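Local coordinates for heme-binding protein A (Haemophilus parasuis 29755, PDB 3TPA) that is a family 5 extracellular solute-binding protein related to the glutathione-binding GbpA family, with its own ligand not firmly established despite its heme-binding name, at residues L68-Y73 with P152-V157; P128-S133 with I144-P149; T353-Q358 with F405-Y410. The protein carries 1 engineered substitution. All coordinates share one frame; numbering follows the deposited sequence.

Contact 1. Residues L68-Y73 with P152-V157; sequences LVYTFY and PFITTV
Phe-153 and Ile-154 reach Tyr-70 and Phe-72 from a short helical turn, beside which Pro-152 O is gripped by several donors: Thr-155 OG1 sits on an in-plane lone pair of Pro-152 O at 2.7 Å, Thr-156 N bonds to the same oxygen, and Thr-155 N adds a weak third bond. The helical turn packs on one face of an antiparallel sheet, against alternate residues of strand 69-73, in a buried layer of helix on sheet. At its heart is a T-shaped aromatic pair. The Phe-153 ring turns its edge to the face of Tyr-70, the planes at 79° and the centroids 5.1 Å apart. CD2 of Phe-153 stands over the centre of the Tyr-70 ring, 3.7 Å above its plane and almost equally far from all six ring carbons. CG of Phe-153 lies anti to the backbone N (chi1 -178°), which starts the side chain toward the strand; one face of its ring is covered near the rim by Val-157 CG2 from the next turn. Ile-154 lies at two ring edges, its CB beside Tyr-70 CE1 and its CD1 4.1 Å from Phe-72 CE1. Neighbouring strand 53-63 also lines this layer, with Val-53 and Trp-61 touching Ile-154. Farther along, the CG1 methyl of Val-157 meets Phe-72 CZ at 4.3 Å.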
ATOM      1  N   LEU A  68       8.842  -5.209  22.728  1.00 16.53           N
ATOM      2  CA  LEU A  68       9.529  -6.346  22.088  1.00 17.79           C
ATOM      3  C   LEU A  68       8.681  -7.615  21.920  1.00 20.97           C
ATOM      4  O   LEU A  68       8.934  -8.428  21.032  1.00 20.88           O
ATOM      5  CB  LEU A  68      10.809  -6.693  22.862  1.00 15.00           C
ATOM      6  CG  LEU A  68      11.896  -5.609  22.843  1.00 15.52           C
ATOM      7  CD1 LEU A  68      13.119  -6.065  23.626  1.00 20.08           C
ATOM      8  CD2 LEU A  68      12.279  -5.260  21.424  1.00 19.23           C
ATOM      9  N   VAL A  69       7.679  -7.786  22.771  1.00 17.60           N
ATOM     10  CA  VAL A  69       6.930  -9.039  22.801  1.00 17.36           C
ATOM     11  C   VAL A  69       5.443  -8.813  22.566  1.00 22.41           C
ATOM     12  O   VAL A  69       4.794  -8.053  23.290  1.00 21.69           O
ATOM     13  CB  VAL A  69       7.137  -9.780  24.147  1.00 23.25           C
ATOM     14  CG1 VAL A  69       6.357 -11.096  24.173  1.00 18.15           C
ATOM     15  CG2 VAL A  69       8.628 -10.022  24.381  1.00 19.11           C
ATOM     16  N   TYR A  70       4.923  -9.472  21.535  1.00 19.05           N
ATOM     17  CA  TYR A  70       3.509  -9.410  21.188  1.00 15.53           C
ATOM     18  C   TYR A  70       2.859 -10.744  21.524  1.00 21.79           C
ATOM     19  O   TYR A  70       3.287 -11.792  21.034  1.00 19.85           O
ATOM     20  CB  TYR A  70       3.353  -9.131  19.698  1.00 16.42           C
ATOM     21  CG  TYR A  70       3.699  -7.710  19.312  1.00 17.58           C
ATOM     22  CD1 TYR A  70       2.724  -6.844  18.834  1.00 12.72           C
ATOM     23  CD2 TYR A  70       4.996  -7.227  19.464  1.00 13.29           C
ATOM     24  CE1 TYR A  70       3.042  -5.531  18.492  1.00 18.83           C
ATOM     25  CE2 TYR A  70       5.317  -5.924  19.143  1.00 15.13           C
ATOM     26  CZ  TYR A  70       4.340  -5.078  18.654  1.00 17.64           C
ATOM     27  OH  TYR A  70       4.662  -3.781  18.314  1.00 19.97           O
ATOM     28  N   THR A  71       1.829 -10.713  22.362  1.00 19.70           N
ATOM     29  CA  THR A  71       1.150 -11.953  22.745  1.00 22.93           C
ATOM     30  C   THR A  71      -0.272 -11.929  22.240  1.00 21.88           C
ATOM     31  O   THR A  71      -1.042 -11.057  22.618  1.00 15.49           O
ATOM     32  CB  THR A  71       1.111 -12.150  24.268  1.00 26.54           C
ATOM     33  OG1 THR A  71       2.426 -12.007  24.803  1.00 25.36           O
ATOM     34  CG2 THR A  71       0.569 -13.541  24.612  1.00 21.45           C
ATOM     35  N   PHE A  72      -0.610 -12.879  21.374  1.00 15.73           N
ATOM     36  CA  PHE A  72      -1.934 -12.935  20.764  1.00 12.59           C
ATOM     37  C   PHE A  72      -2.699 -14.075  21.375  1.00 17.31           C
ATOM     38  O   PHE A  72      -2.215 -15.201  21.395  1.00 18.87           O
ATOM     39  CB  PHE A  72      -1.829 -13.151  19.250  1.00 14.48           C
ATOM     40  CG  PHE A  72      -1.145 -12.032  18.546  1.00 14.80           C
ATOM     41  CD1 PHE A  72      -1.867 -10.923  18.114  1.00 14.85           C
ATOM     42  CD2 PHE A  72       0.223 -12.061  18.354  1.00 13.16           C
ATOM     43  CE1 PHE A  72      -1.226  -9.871  17.494  1.00 14.86           C
ATOM     44  CE2 PHE A  72       0.873 -11.011  17.738  1.00 13.51           C
ATOM     45  CZ  PHE A  72       0.152  -9.917  17.310  1.00 13.46           C
ATOM     46  N   TYR A  73      -3.885 -13.769  21.891  1.00 19.88           N
ATOM     47  CA  TYR A  73      -4.785 -14.781  22.445  1.00 20.26           C
ATOM     48  C   TYR A  73      -5.874 -15.100  21.421  1.00 16.32           C
ATOM     49  O   TYR A  73      -6.699 -14.258  21.099  1.00 14.51           O
ATOM     50  CB  TYR A  73      -5.401 -14.295  23.763  1.00 21.68           C
ATOM     51  CG  TYR A  73      -4.355 -13.924  24.789  1.00 21.31           C
ATOM     52  CD1 TYR A  73      -3.755 -14.893  25.578  1.00 29.60           C
ATOM     53  CD2 TYR A  73      -3.954 -12.609  24.950  1.00 27.57           C
ATOM     54  CE1 TYR A  73      -2.785 -14.560  26.518  1.00 33.77           C
ATOM     55  CE2 TYR A  73      -2.984 -12.260  25.884  1.00 28.85           C
ATOM     56  CZ  TYR A  73      -2.404 -13.240  26.658  1.00 34.34           C
ATOM     57  OH  TYR A  73      -1.446 -12.884  27.574  1.00 41.03           O
ATOM     58  N   PRO A 152       4.844   0.012  14.229  1.00 14.10           N
ATOM     59  CA  PRO A 152       4.061  -0.328  13.026  1.00 11.72           C
ATOM     60  C   PRO A 152       3.814  -1.827  12.854  1.00 19.32           C
ATOM     61  O   PRO A 152       2.952  -2.228  12.078  1.00 16.88           O
ATOM     62  CB  PRO A 152       4.950   0.178  11.890  1.00 14.06           C
ATOM     63  CG  PRO A 152       5.713   1.302  12.496  1.00 17.22           C
ATOM     64  CD  PRO A 152       6.029   0.819  13.894  1.00 12.70           C
ATOM     65  N   PHE A 153       4.571  -2.649  13.567  1.00 15.55           N
ATOM     66  CA  PHE A 153       4.410  -4.091  13.463  1.00 12.77           C
ATOM     67  C   PHE A 153       2.969  -4.569  13.641  1.00 15.87           C
ATOM     68  O   PHE A 153       2.528  -5.473  12.940  1.00 19.70           O
ATOM     69  CB  PHE A 153       5.325  -4.821  14.457  1.00 12.84           C
ATOM     70  CG  PHE A 153       5.235  -6.317  14.343  1.00 15.88           C
ATOM     71  CD1 PHE A 153       5.719  -6.962  13.213  1.00 15.71           C
ATOM     72  CD2 PHE A 153       4.625  -7.077  15.337  1.00 16.71           C
ATOM     73  CE1 PHE A 153       5.613  -8.344  13.084  1.00 19.28           C
ATOM     74  CE2 PHE A 153       4.519  -8.457  15.214  1.00 17.79           C
ATOM     75  CZ  PHE A 153       5.014  -9.091  14.087  1.00 14.53           C
ATOM     76  N   ILE A 154       2.237  -3.985  14.584  1.00 14.96           N
ATOM     77  CA  ILE A 154       0.826  -4.369  14.771  1.00 16.94           C
ATOM     78  C   ILE A 154       0.001  -4.207  13.474  1.00 16.19           C
ATOM     79  O   ILE A 154      -0.849  -5.047  13.141  1.00 14.58           O
ATOM     80  CB  ILE A 154       0.151  -3.636  15.976  1.00 18.73           C
ATOM     81  CG1 ILE A 154      -1.135  -4.369  16.391  1.00 22.08           C
ATOM     82  CG2 ILE A 154      -0.143  -2.148  15.673  1.00 16.57           C
ATOM     83  CD1 ILE A 154      -0.941  -5.849  16.649  1.00 21.10           C
ATOM     84  N   THR A 155       0.263  -3.151  12.712  1.00 17.90           N
ATOM     85  CA  THR A 155      -0.425  -3.003  11.425  1.00 19.46           C
ATOM     86  C   THR A 155       0.111  -3.966  10.366  1.00 22.20           C
ATOM     87  O   THR A 155      -0.637  -4.446   9.523  1.00 16.56           O
ATOM     88  CB  THR A 155      -0.449  -1.550  10.905  1.00 21.62           C
ATOM     89  OG1 THR A 155       0.871  -1.035  10.864  1.00 25.45           O
ATOM     90  CG2 THR A 155      -1.274  -0.664  11.829  1.00 27.35           C
ATOM     91  N   THR A 156       1.402  -4.280  10.418  1.00 16.34           N
ATOM     92  CA  THR A 156       1.931  -5.291   9.508  1.00 14.22           C
ATOM     93  C   THR A 156       1.197  -6.632   9.663  1.00 16.37           C
ATOM     94  O   THR A 156       0.932  -7.322   8.678  1.00 21.74           O
ATOM     95  CB  THR A 156       3.455  -5.463   9.682  1.00 17.96           C
ATOM     96  OG1 THR A 156       4.088  -4.212   9.390  1.00 22.85           O
ATOM     97  CG2 THR A 156       4.000  -6.551   8.736  1.00 15.55           C
ATOM     98  N   VAL A 157       0.851  -6.979  10.897  1.00 13.90           N
ATOM     99  CA  VAL A 157       0.171  -8.240  11.214  1.00 15.38           C
ATOM    100  C   VAL A 157      -1.214  -8.351  10.558  1.00 15.57           C
ATOM    101  O   VAL A 157      -1.731  -9.460  10.356  1.00 18.12           O
ATOM    102  CB  VAL A 157       0.035  -8.418  12.743  1.00 15.65           C
ATOM    103  CG1 VAL A 157      -0.859  -9.597  13.092  1.00 13.11           C
ATOM    104  CG2 VAL A 157       1.408  -8.594  13.361  1.00 20.19           C
TER

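Contact 2. Residues P128-S133 with I144-P149; sequences PSILKS and ITLNKP
Strands 131-133 and 144-146 pair antiparallel in a hairpin, their axes at 134°, with a classic beta bulge where Lys-132 and Ser-133 both face Thr-145. Thr-145 O takes the N-H of Lys-132 at 2.8 Å and that of Ser-133 at 3.1 Å, while Thr-145 N returns a bond to Ser-133 O. Beyond the bulge Asn-147 ties down the end of helix 128-130: its N bonds to Ile-130 O, and its ND2 reaches Ser-129 O at 2.8 Å in a nearly straight bond (175°). The acceptor lies in the Asn-147 amide plane, though the donor stands well above the plane of the Ser-129 carbonyl. A water takes a further bond from ND2 and donates to the carbonyls of Pro-128 and Leu-131. Lys-132 runs alongside Thr-145 and past Asn-147, its CB 3.2 Å from Asn-147 OD1, and its NZ is joined to Leu-146 O through another water. A third water joins Ser-133 OG and Thr-145 OG1. On the apolar side Leu-131 CD2 lies against Ile-144 CG2, but the 3.4 Å spacing and the eclipsed chi1 of -125° leave its exact placement doubtful. Ile-144 and Leu-146 also pack on Phe-153 of helix 153-156, Leu-131 leans on Phe-122 of helix 120-124, and strand 69-74 flanks strand 141-146 on the side away from 131-136.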
ATOM      1  N   PRO A 128      12.446 -10.105   7.989  1.00 22.76           N
ATOM      2  CA  PRO A 128      13.609 -10.949   8.284  1.00 21.86           C
ATOM      3  C   PRO A 128      14.499 -10.325   9.356  1.00 22.54           C
ATOM      4  O   PRO A 128      15.186 -11.031  10.082  1.00 21.82           O
ATOM      5  CB  PRO A 128      14.355 -10.993   6.951  1.00 20.81           C
ATOM      6  CG  PRO A 128      13.295 -10.798   5.910  1.00 20.66           C
ATOM      7  CD  PRO A 128      12.300  -9.838   6.544  1.00 20.09           C
ATOM      8  N   SER A 129      14.491  -9.006   9.437  1.00 22.81           N
ATOM      9  CA  SER A 129      15.355  -8.306  10.371  1.00 27.76           C
ATOM     10  C   SER A 129      14.603  -7.822  11.610  1.00 32.07           C
ATOM     11  O   SER A 129      15.194  -7.637  12.666  1.00 27.61           O
ATOM     12  CB  SER A 129      16.042  -7.129   9.670  1.00 28.63           C
ATOM     13  OG  SER A 129      15.099  -6.233   9.124  1.00 30.60           O
ATOM     14  N   ILE A 130      13.296  -7.617  11.475  1.00 24.32           N
ATOM     15  CA  ILE A 130      12.469  -7.155  12.586  1.00 21.36           C
ATOM     16  C   ILE A 130      12.011  -8.308  13.490  1.00 27.51           C
ATOM     17  O   ILE A 130      11.933  -8.168  14.708  1.00 23.49           O
ATOM     18  CB  ILE A 130      11.241  -6.394  12.056  1.00 29.28           C
ATOM     19  CG1 ILE A 130      11.685  -5.059  11.453  1.00 36.41           C
ATOM     20  CG2 ILE A 130      10.218  -6.180  13.160  1.00 34.90           C
ATOM     21  CD1 ILE A 130      10.580  -4.271  10.796  1.00 35.85           C
ATOM     22  N   LEU A 131      11.717  -9.453  12.877  1.00 22.23           N
ATOM     23  CA  LEU A 131      11.112 -10.580  13.574  1.00 23.18           C
ATOM     24  C   LEU A 131      12.141 -11.489  14.238  1.00 28.19           C
ATOM     25  O   LEU A 131      13.006 -12.056  13.565  1.00 34.50           O
ATOM     26  CB  LEU A 131      10.311 -11.418  12.577  1.00 28.52           C
ATOM     27  CG  LEU A 131       8.839 -11.722  12.839  1.00 33.25           C
ATOM     28  CD1 LEU A 131       8.371 -12.807  11.877  1.00 27.21           C
ATOM     29  CD2 LEU A 131       8.614 -12.150  14.278  1.00 30.83           C
ATOM     30  N   LYS A 132      12.052 -11.671  15.547  1.00 18.64           N
ATOM     31  CA  LYS A 132      12.983 -12.594  16.172  1.00 23.29           C
ATOM     32  C   LYS A 132      12.399 -13.999  16.220  1.00 26.21           C
ATOM     33  O   LYS A 132      13.084 -14.973  15.917  1.00 25.10           O
ATOM     34  CB  LYS A 132      13.391 -12.146  17.576  1.00 29.16           C
ATOM     35  CG  LYS A 132      14.247 -13.181  18.314  1.00 25.81           C
ATOM     36  CD  LYS A 132      14.682 -12.681  19.694  1.00 35.69           C
ATOM     37  CE  LYS A 132      16.096 -12.115  19.668  1.00 45.75           C
ATOM     38  NZ  LYS A 132      16.457 -11.457  20.955  1.00 54.31           N
ATOM     39  N   SER A 133      11.132 -14.107  16.602  1.00 18.10           N
ATOM     40  CA  SER A 133      10.552 -15.431  16.768  1.00 19.38           C
ATOM     41  C   SER A 133       9.039 -15.419  16.895  1.00 18.50           C
ATOM     42  O   SER A 133       8.442 -14.447  17.349  1.00 21.31           O
ATOM     43  CB  SER A 133      11.177 -16.131  17.986  1.00 19.73           C
ATOM     44  OG  SER A 133      10.800 -15.478  19.183  1.00 16.34           O
ATOM     45  N   ILE A 144       5.015 -13.514  19.856  1.00 14.77           N
ATOM     46  CA  ILE A 144       5.921 -13.029  18.822  1.00 13.73           C
ATOM     47  C   ILE A 144       6.890 -12.047  19.450  1.00 15.25           C
ATOM     48  O   ILE A 144       6.478 -11.116  20.121  1.00 19.93           O
ATOM     49  CB  ILE A 144       5.174 -12.365  17.628  1.00 14.16           C
ATOM     50  CG1 ILE A 144       4.262 -13.375  16.913  1.00 15.61           C
ATOM     51  CG2 ILE A 144       6.171 -11.793  16.614  1.00 15.53           C
ATOM     52  CD1 ILE A 144       3.482 -12.781  15.736  1.00 18.09           C
ATOM     53  N   THR A 145       8.178 -12.262  19.230  1.00 16.02           N
ATOM     54  CA  THR A 145       9.210 -11.398  19.791  1.00 16.18           C
ATOM     55  C   THR A 145       9.978 -10.691  18.685  1.00 17.83           C
ATOM     56  O   THR A 145      10.344 -11.320  17.690  1.00 19.78           O
ATOM     57  CB  THR A 145      10.196 -12.229  20.626  1.00 17.07           C
ATOM     58  OG1 THR A 145       9.471 -12.929  21.646  1.00 22.64           O
ATOM     59  CG2 THR A 145      11.277 -11.336  21.277  1.00 22.28           C
ATOM     60  N   LEU A 146      10.220  -9.392  18.858  1.00 15.65           N
ATOM     61  CA  LEU A 146      10.967  -8.600  17.866  1.00 14.27           C
ATOM     62  C   LEU A 146      12.430  -8.395  18.246  1.00 19.04           C
ATOM     63  O   LEU A 146      12.779  -8.393  19.417  1.00 19.56           O
ATOM     64  CB  LEU A 146      10.327  -7.220  17.676  1.00 14.20           C
ATOM     65  CG  LEU A 146       8.819  -7.195  17.392  1.00 15.97           C
ATOM     66  CD1 LEU A 146       8.390  -5.797  17.021  1.00 14.95           C
ATOM     67  CD2 LEU A 146       8.454  -8.197  16.293  1.00 11.89           C
ATOM     68  N   ASN A 147      13.273  -8.189  17.240  1.00 19.74           N
ATOM     69  CA  ASN A 147      14.667  -7.850  17.480  1.00 21.49           C
ATOM     70  C   ASN A 147      14.817  -6.447  18.060  1.00 23.44           C
ATOM     71  O   ASN A 147      15.731  -6.198  18.822  1.00 17.69           O
ATOM     72  CB  ASN A 147      15.472  -7.977  16.191  1.00 19.85           C
ATOM     73  CG  ASN A 147      15.699  -9.416  15.797  1.00 23.19           C
ATOM     74  OD1 ASN A 147      15.861 -10.286  16.646  1.00 22.11           O
ATOM     75  ND2 ASN A 147      15.722  -9.672  14.510  1.00 21.49           N
ATOM     76  N   LYS A 148      13.930  -5.531  17.680  1.00 18.83           N
ATOM     77  CA  LYS A 148      13.888  -4.217  18.310  1.00 22.67           C
ATOM     78  C   LYS A 148      12.466  -3.702  18.268  1.00 19.23           C
ATOM     79  O   LYS A 148      11.660  -4.226  17.523  1.00 18.24           O
ATOM     80  CB  LYS A 148      14.879  -3.233  17.669  1.00 25.47           C
ATOM     81  CG  LYS A 148      14.673  -2.937  16.194  1.00 38.23           C
ATOM     82  CD  LYS A 148      15.862  -2.146  15.619  1.00 42.06           C
ATOM     83  CE  LYS A 148      15.930  -0.727  16.171  1.00 51.87           C
ATOM     84  NZ  LYS A 148      17.121   0.030  15.677  1.00 55.58           N
ATOM     85  N   PRO A 149      12.141  -2.699  19.097  1.00 17.00           N
ATOM     86  CA  PRO A 149      10.746  -2.254  19.130  1.00 14.60           C
ATOM     87  C   PRO A 149      10.355  -1.661  17.800  1.00 19.15           C
ATOM     88  O   PRO A 149      11.174  -0.998  17.154  1.00 14.49           O
ATOM     89  CB  PRO A 149      10.749  -1.167  20.207  1.00 19.25           C
ATOM     90  CG  PRO A 149      11.949  -1.471  21.055  1.00 20.12           C
ATOM     91  CD  PRO A 149      12.967  -2.016  20.110  1.00 17.78           C
TER
HETATM   92  O   HOH W   1      15.706 -12.119  13.032  1.00 37.14           O
HETATM   93  O   HOH W   2      14.409  -9.122  21.514  1.00 23.09           O
HETATM   94  O   HOH W   3       8.541 -15.260  20.549  1.00 16.97           O

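Contact 3. Residues T353-Q358 with F405-Y410; sequences TEIWVQ and FAAGTY
Trp-356 and Phe-405 form the tightly packed part of this parallel strand pair: Phe-405 CB makes a CH-pi contact over the indole, 3.6 Å from the centroid of its five-membered ring. At the edge, Trp-356 NE1 points in the ring plane to Glu-354 OE1 at 3.2 Å, in a nearly straight bond that approaches the carboxylate from above its plane and helps fix the ring's rotation. The backbones are stitched by Ala-407 N to Glu-354 O, Trp-356 N to Ala-407 O at 2.7 Å, and Thr-409 N to Trp-356 O. Past the last backbone bond the Thr-409 side chain takes over: chi1 of 55° puts OG1 between N and C, where it accepts from Gln-358 N at 3.0 Å. Looser packing is found at the partly exposed Glu-354 side chain, where Glu-354 CB comes only to 4.4 Å from Ala-406 CB. Gln-358 NE2 bonds outside the pair, to Val-360 O. Helix 368-381 touches Ile-355 on one face of the sheet, and helix 393-401 touches Trp-356 on the other. Strand 353-356 lies between parallel neighbours 407-413 and 384-389, joined to the latter by a beta-alpha-beta crossover, as in the alpha/beta lobes of periplasmic binding proteins.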
ATOM      1  N   THR A 353      20.952  22.047 -15.063  1.00 24.63           N
ATOM      2  CA  THR A 353      20.725  20.809 -14.321  1.00 24.41           C
ATOM      3  C   THR A 353      19.946  19.828 -15.202  1.00 20.87           C
ATOM      4  O   THR A 353      19.836  20.035 -16.405  1.00 25.73           O
ATOM      5  CB  THR A 353      20.000  21.077 -12.977  1.00 24.72           C
ATOM      6  OG1 THR A 353      19.939  19.869 -12.213  1.00 26.00           O
ATOM      7  CG2 THR A 353      18.582  21.615 -13.207  1.00 22.45           C
ATOM      8  N   GLU A 354      19.425  18.758 -14.610  1.00 23.65           N
ATOM      9  CA  GLU A 354      18.693  17.748 -15.357  1.00 24.30           C
ATOM     10  C   GLU A 354      17.467  17.302 -14.587  1.00 22.46           C
ATOM     11  O   GLU A 354      17.468  17.277 -13.361  1.00 22.01           O
ATOM     12  CB  GLU A 354      19.557  16.508 -15.597  1.00 33.44           C
ATOM     13  CG  GLU A 354      20.821  16.704 -16.404  1.00 46.20           C
ATOM     14  CD  GLU A 354      21.594  15.398 -16.568  1.00 62.56           C
ATOM     15  OE1 GLU A 354      21.746  14.661 -15.567  1.00 67.05           O
ATOM     16  OE2 GLU A 354      22.029  15.096 -17.702  1.00 64.99           O
ATOM     17  N   ILE A 355      16.420  16.939 -15.313  1.00 20.81           N
ATOM     18  CA  ILE A 355      15.264  16.301 -14.702  1.00 21.88           C
ATOM     19  C   ILE A 355      15.129  14.898 -15.283  1.00 20.99           C
ATOM     20  O   ILE A 355      14.824  14.729 -16.462  1.00 20.95           O
ATOM     21  CB  ILE A 355      13.972  17.080 -14.950  1.00 25.25           C
ATOM     22  CG1 ILE A 355      14.019  18.458 -14.283  1.00 22.06           C
ATOM     23  CG2 ILE A 355      12.766  16.285 -14.443  1.00 16.89           C
ATOM     24  CD1 ILE A 355      12.970  19.420 -14.843  1.00 32.74           C
ATOM     25  N   TRP A 356      15.381  13.894 -14.453  1.00 19.24           N
ATOM     26  CA  TRP A 356      15.226  12.513 -14.864  1.00 19.98           C
ATOM     27  C   TRP A 356      13.748  12.127 -14.923  1.00 24.42           C
ATOM     28  O   TRP A 356      13.053  12.134 -13.905  1.00 22.16           O
ATOM     29  CB  TRP A 356      15.985  11.595 -13.908  1.00 22.40           C
ATOM     30  CG  TRP A 356      17.474  11.724 -14.068  1.00 28.66           C
ATOM     31  CD1 TRP A 356      18.164  12.857 -14.403  1.00 28.53           C
ATOM     32  CD2 TRP A 356      18.448  10.682 -13.950  1.00 23.17           C
ATOM     33  NE1 TRP A 356      19.508  12.587 -14.478  1.00 29.54           N
ATOM     34  CE2 TRP A 356      19.710  11.260 -14.202  1.00 28.07           C
ATOM     35  CE3 TRP A 356      18.380   9.317 -13.639  1.00 23.52           C
ATOM     36  CZ2 TRP A 356      20.898  10.520 -14.161  1.00 23.84           C
ATOM     37  CZ3 TRP A 356      19.559   8.590 -13.587  1.00 22.85           C
ATOM     38  CH2 TRP A 356      20.797   9.191 -13.854  1.00 22.51           C
ATOM     39  N   VAL A 357      13.273  11.798 -16.122  1.00 19.90           N
ATOM     40  CA  VAL A 357      11.881  11.374 -16.322  1.00 20.76           C
ATOM     41  C   VAL A 357      11.705   9.878 -16.040  1.00 24.65           C
ATOM     42  O   VAL A 357      12.484   9.061 -16.518  1.00 24.23           O
ATOM     43  CB  VAL A 357      11.401  11.688 -17.756  1.00 20.02           C
ATOM     44  CG1 VAL A 357       9.964  11.218 -17.971  1.00 16.94           C
ATOM     45  CG2 VAL A 357      11.526  13.174 -18.051  1.00 24.25           C
ATOM     46  N   GLN A 358      10.685   9.525 -15.256  1.00 19.20           N
ATOM     47  CA  GLN A 358      10.392   8.120 -14.970  1.00 13.44           C
ATOM     48  C   GLN A 358       9.774   7.444 -16.203  1.00 21.66           C
ATOM     49  O   GLN A 358       8.773   7.912 -16.732  1.00 21.12           O
ATOM     50  CB  GLN A 358       9.470   7.984 -13.753  1.00 10.46           C
ATOM     51  CG  GLN A 358       9.044   6.560 -13.479  1.00 14.47           C
ATOM     52  CD  GLN A 358       8.444   6.351 -12.112  1.00 22.55           C
ATOM     53  OE1 GLN A 358       8.902   6.911 -11.123  1.00 22.97           O
ATOM     54  NE2 GLN A 358       7.424   5.517 -12.042  1.00 29.42           N
ATOM     55  N   PHE A 405      21.677  11.212 -10.408  1.00 20.79           N
ATOM     56  CA  PHE A 405      20.679  12.166 -10.885  1.00 17.18           C
ATOM     57  C   PHE A 405      20.854  13.511 -10.203  1.00 24.69           C
ATOM     58  O   PHE A 405      21.587  13.628  -9.199  1.00 20.37           O
ATOM     59  CB  PHE A 405      19.261  11.652 -10.621  1.00 20.26           C
ATOM     60  CG  PHE A 405      18.806  11.844  -9.202  1.00 13.93           C
ATOM     61  CD1 PHE A 405      17.764  12.710  -8.905  1.00 19.69           C
ATOM     62  CD2 PHE A 405      19.445  11.186  -8.167  1.00 13.86           C
ATOM     63  CE1 PHE A 405      17.343  12.903  -7.592  1.00 18.28           C
ATOM     64  CE2 PHE A 405      19.042  11.375  -6.854  1.00 23.54           C
ATOM     65  CZ  PHE A 405      17.980  12.236  -6.568  1.00 22.66           C
ATOM     66  N   ALA A 406      20.185  14.518 -10.771  1.00 19.63           N
ATOM     67  CA  ALA A 406      20.090  15.854 -10.190  1.00 17.71           C
ATOM     68  C   ALA A 406      18.682  16.041  -9.621  1.00 21.19           C
ATOM     69  O   ALA A 406      18.479  16.034  -8.399  1.00 15.46           O
ATOM     70  CB  ALA A 406      20.381  16.920 -11.254  1.00 14.68           C
ATOM     71  N   ALA A 407      17.715  16.220 -10.524  1.00 16.53           N
ATOM     72  CA  ALA A 407      16.295  16.234 -10.169  1.00 15.45           C
ATOM     73  C   ALA A 407      15.590  15.084 -10.882  1.00 17.69           C
ATOM     74  O   ALA A 407      16.082  14.589 -11.892  1.00 21.57           O
ATOM     75  CB  ALA A 407      15.649  17.566 -10.565  1.00 18.52           C
ATOM     76  N   GLY A 408      14.435  14.668 -10.373  1.00 21.14           N
ATOM     77  CA  GLY A 408      13.670  13.628 -11.037  1.00 18.79           C
ATOM     78  C   GLY A 408      12.243  13.493 -10.548  1.00 18.67           C
ATOM     79  O   GLY A 408      11.860  14.025  -9.495  1.00 13.27           O
ATOM     80  N   THR A 409      11.468  12.736 -11.321  1.00 15.00           N
ATOM     81  CA  THR A 409      10.060  12.490 -11.048  1.00 15.53           C
ATOM     82  C   THR A 409       9.931  11.110 -10.440  1.00 16.16           C
ATOM     83  O   THR A 409      10.139  10.101 -11.117  1.00 19.45           O
ATOM     84  CB  THR A 409       9.214  12.516 -12.337  1.00 18.24           C
ATOM     85  OG1 THR A 409       9.750  11.578 -13.271  1.00 19.72           O
ATOM     86  CG2 THR A 409       9.203  13.906 -12.968  1.00 13.33           C
ATOM     87  N   TYR A 410       9.570  11.069  -9.164  1.00 13.73           N
ATOM     88  CA  TYR A 410       9.534   9.823  -8.425  1.00 10.50           C
ATOM     89  C   TYR A 410       8.207   9.689  -7.689  1.00 16.41           C
ATOM     90  O   TYR A 410       7.430  10.654  -7.578  1.00 16.61           O
ATOM     91  CB  TYR A 410      10.709   9.780  -7.425  1.00 10.99           C
ATOM     92  CG  TYR A 410      12.064   9.968  -8.090  1.00 12.47           C
ATOM     93  CD1 TYR A 410      12.629   8.952  -8.865  1.00 15.32           C
ATOM     94  CD2 TYR A 410      12.765  11.164  -7.967  1.00 18.33           C
ATOM     95  CE1 TYR A 410      13.867   9.115  -9.480  1.00 18.80           C
ATOM     96  CE2 TYR A 410      14.011  11.335  -8.567  1.00 15.79           C
ATOM     97  CZ  TYR A 410      14.554  10.309  -9.324  1.00 19.50           C
ATOM     98  OH  TYR A 410      15.786  10.471  -9.925  1.00 14.55           O
TER

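How the contacts relate
Contacts 1 and 2 share one antiparallel sheet, with centres 10 Å apart. Strand 69-74 of contact 1 lies beside strand 141-146 of contact 2, where Tyr-70 N meets Ile-144 O and Leu-68 O meets Leu-146 N, each at 2.7 Å in a probable hydrogen bond. A short loop leads from that strand to helix 153-156, and along the chain contact 2 falls between the two segments of contact 1. Contact 3 belongs to a separate, mixed sheet: its centre is 39 Å from that of contact 1, across the centre of the chain, and its nearest atoms are about 23 Å from contact 2. Family members bind solute between two lobes, and contact 3 probably lies in a different lobe from the other two.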